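Local coordinates for cupin 2, conserved barrel domain protein (Shewanella frigidimarina NCIMB 400, PDB 3D82) that binds a nickel ion in its cupin barrel in this crystal, though the structure alone does not show its activity, at the interface of chains A and B. Numbering follows the deposited sequence. Chains: chain A/B, Cupin 2, conserved barrel domain protein.

The interface of chains A and B. Residues chain A 28, 33, 53, 55, 77, 97, 99; chain B 28, 33, 53, 55, 77, 97, 99.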
HETATM    1  N   MSE A  28       4.712   9.198   4.416  1.00 50.61           N
HETATM    2  CA  MSE A  28       4.711   9.794   3.074  1.00 49.41           C
HETATM    3  C   MSE A  28       4.027  11.147   3.227  1.00 48.99           C
HETATM    4  O   MSE A  28       2.817  11.198   3.401  1.00 48.31           O
HETATM    5  CB  MSE A  28       3.923   8.915   2.099  1.00 49.31           C
HETATM    6  CG  MSE A  28       3.724   9.520   0.703  1.00 50.83           C
HETATM    7 SE   MSE A  28       2.437   8.456  -0.297  0.75 50.25          SE
HETATM    8  CE  MSE A  28       0.833   8.591   0.770  1.00 52.76           C
ATOM      9  N   PHE A  33       1.676   4.903   7.091  1.00 52.13           N
ATOM     10  CA  PHE A  33       1.394   3.512   6.708  1.00 51.44           C
ATOM     11  C   PHE A  33       1.493   2.804   8.044  1.00 51.33           C
ATOM     12  O   PHE A  33       2.506   2.936   8.722  1.00 49.06           O
ATOM     13  CB  PHE A  33       2.437   2.965   5.733  1.00 51.08           C
ATOM     14  CG  PHE A  33       2.343   3.574   4.360  1.00 50.71           C
ATOM     15  CD1 PHE A  33       2.719   4.898   4.143  1.00 49.01           C
ATOM     16  CD2 PHE A  33       1.884   2.818   3.284  1.00 52.86           C
ATOM     17  CE1 PHE A  33       2.603   5.480   2.884  1.00 52.22           C
ATOM     18  CE2 PHE A  33       1.789   3.389   1.994  1.00 53.98           C
ATOM     19  CZ  PHE A  33       2.134   4.733   1.813  1.00 49.50           C
ATOM     20  N   VAL A  53      -7.724   3.769   3.868  1.00 54.13           N
ATOM     21  CA  VAL A  53      -7.404   2.597   3.071  1.00 54.05           C
ATOM     22  C   VAL A  53      -7.068   1.398   3.948  1.00 53.98           C
ATOM     23  O   VAL A  53      -6.342   1.535   4.913  1.00 54.43           O
ATOM     24  CB  VAL A  53      -6.246   2.898   2.078  1.00 54.60           C
ATOM     25  CG1 VAL A  53      -5.728   1.598   1.381  1.00 51.02           C
ATOM     26  CG2 VAL A  53      -6.722   3.925   1.025  1.00 54.61           C
ATOM     27  N   ILE A  55      -5.574  -2.527   3.404  1.00 52.10           N
ATOM     28  CA  ILE A  55      -4.935  -3.498   2.524  1.00 51.28           C
ATOM     29  C   ILE A  55      -4.749  -4.730   3.402  1.00 51.74           C
ATOM     30  O   ILE A  55      -4.161  -4.631   4.487  1.00 50.68           O
ATOM     31  CB  ILE A  55      -3.582  -3.016   1.991  1.00 52.22           C
ATOM     32  CG1 ILE A  55      -3.726  -1.673   1.245  1.00 52.38           C
ATOM     33  CG2 ILE A  55      -2.950  -4.069   1.062  1.00 50.58           C
ATOM     34  CD1 ILE A  55      -2.406  -1.083   0.720  1.00 52.48           C
HETATM   35  N   MSE A  77      -7.616  -4.619  -1.453  1.00 51.07           N
HETATM   36  CA  MSE A  77      -7.776  -3.354  -0.743  1.00 51.11           C
HETATM   37  C   MSE A  77      -9.148  -2.731  -0.972  1.00 51.22           C
HETATM   38  O   MSE A  77      -9.862  -3.042  -1.965  1.00 50.31           O
HETATM   39  CB  MSE A  77      -6.692  -2.325  -1.141  1.00 51.87           C
HETATM   40  CG  MSE A  77      -6.722  -1.850  -2.580  1.00 52.74           C
HETATM   41 SE   MSE A  77      -5.513  -0.380  -2.974  0.75 50.31          SE
HETATM   42  CE  MSE A  77      -6.500   1.089  -2.101  1.00 50.65           C
HETATM   43  N   MSE A  97      -2.785  -3.511   6.674  1.00 51.53           N
HETATM   44  CA  MSE A  97      -2.101  -2.253   6.564  1.00 52.56           C
HETATM   45  C   MSE A  97      -3.164  -1.179   6.337  1.00 52.81           C
HETATM   46  O   MSE A  97      -4.060  -1.357   5.514  1.00 53.53           O
HETATM   47  CB  MSE A  97      -1.052  -2.227   5.438  1.00 50.93           C
HETATM   48  CG  MSE A  97      -0.293  -0.901   5.427  1.00 54.51           C
HETATM   49 SE   MSE A  97       1.395  -0.941   4.544  0.75 52.23          SE
HETATM   50  CE  MSE A  97       0.719  -1.039   2.777  1.00 52.45           C
ATOM     51  N   ILE A  99      -3.658   3.051   5.668  1.00 54.16           N
ATOM     52  CA  ILE A  99      -3.000   4.252   5.183  1.00 55.20           C
ATOM     53  C   ILE A  99      -3.995   5.390   5.338  1.00 56.84           C
ATOM     54  O   ILE A  99      -5.147   5.292   4.880  1.00 58.68           O
ATOM     55  CB  ILE A  99      -2.538   4.142   3.708  1.00 55.93           C
ATOM     56  CG1 ILE A  99      -1.747   2.843   3.452  1.00 57.05           C
ATOM     57  CG2 ILE A  99      -1.678   5.380   3.333  1.00 54.53           C
ATOM     58  CD1 ILE A  99      -1.435   2.591   1.974  1.00 54.74           C
TER
HETATM   59  N   MSE B  28      -7.482   7.938  -2.649  1.00 52.13           N
HETATM   60  CA  MSE B  28      -7.617   8.210  -1.231  1.00 51.13           C
HETATM   61  C   MSE B  28      -7.409   9.724  -1.084  1.00 50.27           C
HETATM   62  O   MSE B  28      -6.280  10.210  -1.237  1.00 49.93           O
HETATM   63  CB  MSE B  28      -6.550   7.459  -0.453  1.00 52.11           C
HETATM   64  CG  MSE B  28      -6.437   7.823   1.026  1.00 55.24           C
HETATM   65 SE   MSE B  28      -4.858   7.027   1.836  0.75 51.56          SE
HETATM   66  CE  MSE B  28      -3.431   7.905   0.719  1.00 52.31           C
ATOM     67  N   PHE B  33      -3.404   5.461  -6.123  1.00 51.80           N
ATOM     68  CA  PHE B  33      -2.739   4.163  -6.020  1.00 50.93           C
ATOM     69  C   PHE B  33      -2.641   3.703  -7.459  1.00 51.78           C
ATOM     70  O   PHE B  33      -3.668   3.626  -8.165  1.00 50.49           O
ATOM     71  CB  PHE B  33      -3.578   3.186  -5.197  1.00 51.23           C
ATOM     72  CG  PHE B  33      -3.568   3.479  -3.733  1.00 51.10           C
ATOM     73  CD1 PHE B  33      -4.260   4.575  -3.225  1.00 50.23           C
ATOM     74  CD2 PHE B  33      -2.889   2.650  -2.842  1.00 54.39           C
ATOM     75  CE1 PHE B  33      -4.238   4.861  -1.882  1.00 51.98           C
ATOM     76  CE2 PHE B  33      -2.867   2.928  -1.481  1.00 50.94           C
ATOM     77  CZ  PHE B  33      -3.546   4.045  -1.007  1.00 51.86           C
ATOM     78  N   VAL B  53       6.068   6.672  -2.834  1.00 54.91           N
ATOM     79  CA  VAL B  53       6.145   5.337  -2.264  1.00 54.49           C
ATOM     80  C   VAL B  53       6.179   4.278  -3.360  1.00 54.30           C
ATOM     81  O   VAL B  53       5.380   4.332  -4.298  1.00 54.59           O
ATOM     82  CB  VAL B  53       4.952   5.085  -1.289  1.00 54.92           C
ATOM     83  CG1 VAL B  53       4.774   3.576  -0.944  1.00 50.42           C
ATOM     84  CG2 VAL B  53       5.170   5.893   0.004  1.00 55.76           C
ATOM     85  N   ILE B  55       5.958   0.089  -3.569  1.00 52.62           N
ATOM     86  CA  ILE B  55       5.655  -1.200  -2.930  1.00 51.99           C
ATOM     87  C   ILE B  55       5.864  -2.255  -4.028  1.00 52.33           C
ATOM     88  O   ILE B  55       5.259  -2.144  -5.101  1.00 51.85           O
ATOM     89  CB  ILE B  55       4.200  -1.302  -2.390  1.00 52.50           C
ATOM     90  CG1 ILE B  55       3.910  -0.195  -1.371  1.00 54.06           C
ATOM     91  CG2 ILE B  55       3.926  -2.703  -1.733  1.00 51.27           C
ATOM     92  CD1 ILE B  55       2.489  -0.218  -0.841  1.00 51.35           C
HETATM   93  N   MSE B  77       8.684  -2.243   0.768  1.00 49.68           N
HETATM   94  CA  MSE B  77       8.412  -0.882   0.302  1.00 50.07           C
HETATM   95  C   MSE B  77       9.523   0.086   0.657  1.00 50.70           C
HETATM   96  O   MSE B  77      10.359  -0.189   1.537  1.00 51.77           O
HETATM   97  CB  MSE B  77       7.063  -0.337   0.848  1.00 51.16           C
HETATM   98  CG  MSE B  77       6.969  -0.154   2.354  1.00 52.68           C
HETATM   99 SE   MSE B  77       5.374   0.787   2.964  0.75 47.71          SE
HETATM  100  CE  MSE B  77       5.903   2.639   2.368  1.00 47.58           C
HETATM  101  N   MSE B  97       3.491  -1.120  -7.121  1.00 49.97           N
HETATM  102  CA  MSE B  97       2.416  -0.182  -6.847  1.00 51.05           C
HETATM  103  C   MSE B  97       3.078   1.106  -6.367  1.00 51.77           C
HETATM  104  O   MSE B  97       3.963   1.074  -5.490  1.00 51.66           O
HETATM  105  CB  MSE B  97       1.401  -0.703  -5.823  1.00 51.09           C
HETATM  106  CG  MSE B  97       0.308   0.311  -5.548  1.00 52.59           C
HETATM  107 SE   MSE B  97      -1.283  -0.437  -4.680  0.75 51.42          SE
HETATM  108  CE  MSE B  97      -0.582  -0.651  -2.960  1.00 51.84           C
ATOM    109  N   ILE B  99       2.264   5.070  -4.928  1.00 53.66           N
ATOM    110  CA  ILE B  99       1.299   5.900  -4.213  1.00 54.92           C
ATOM    111  C   ILE B  99       1.876   7.306  -4.160  1.00 57.16           C
ATOM    112  O   ILE B  99       3.004   7.491  -3.698  1.00 56.52           O
ATOM    113  CB  ILE B  99       1.010   5.423  -2.765  1.00 54.81           C
ATOM    114  CG1 ILE B  99       0.672   3.932  -2.733  1.00 54.46           C
ATOM    115  CG2 ILE B  99      -0.150   6.262  -2.160  1.00 52.15           C
ATOM    116  CD1 ILE B  99       0.630   3.325  -1.337  1.00 53.77           C
TER
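Two cupin beta-barrels meet here sheet against sheet, and A:Phe33 points its ring tip at chain B, reaching tip to tip with B:Ile99 and B:Val53. Its CE2 edge meets B:Ile99 CD1 at 3.5 Å, in the ring plane. Its CZ lies 3.7 Å from B:Val53 CG2. One ring face rests on A:Ile99 CG2 of its own chain. The other takes the selenomethionine methyl B:Met77 CE over its centre, 4.0 Å above the plane. B:Met77 reaches that face with CG between its backbone N and carbonyl carbon (chi1 64°) and a bend at chi3. An alanine in place of A:Phe33 would probably open a gap between the sheets and leave B:Ile99 CD1 and B:Met77 CE without their ring. The patch, built from strands 23-28, 31-39, 52-56, 76-80 and 93-101 of A and their counterparts in B, is apolar and two-fold symmetric, and no nitrogen or oxygen bonds across it. The deposited pair may be the biological dimer, though the structure alone does not prove it. Across the two-fold axis A:Ile99 CD1 and B:Ile99 CD1 touch at 4.0 Å. At one end of this patch A:Ile55 CD1 and the selenomethionine methyl B:Met97 CE meet end to end at 4.1 Å. At the other end the selenomethionine A:Met28 runs crosswise over B:Val53 and B:Ile99. Its chi3 bend of 61° turns CE toward B:Ile99 CG2, 3.9 Å away, while SE sits 3.6 Å from the backbone carbonyl B:Ile99 O.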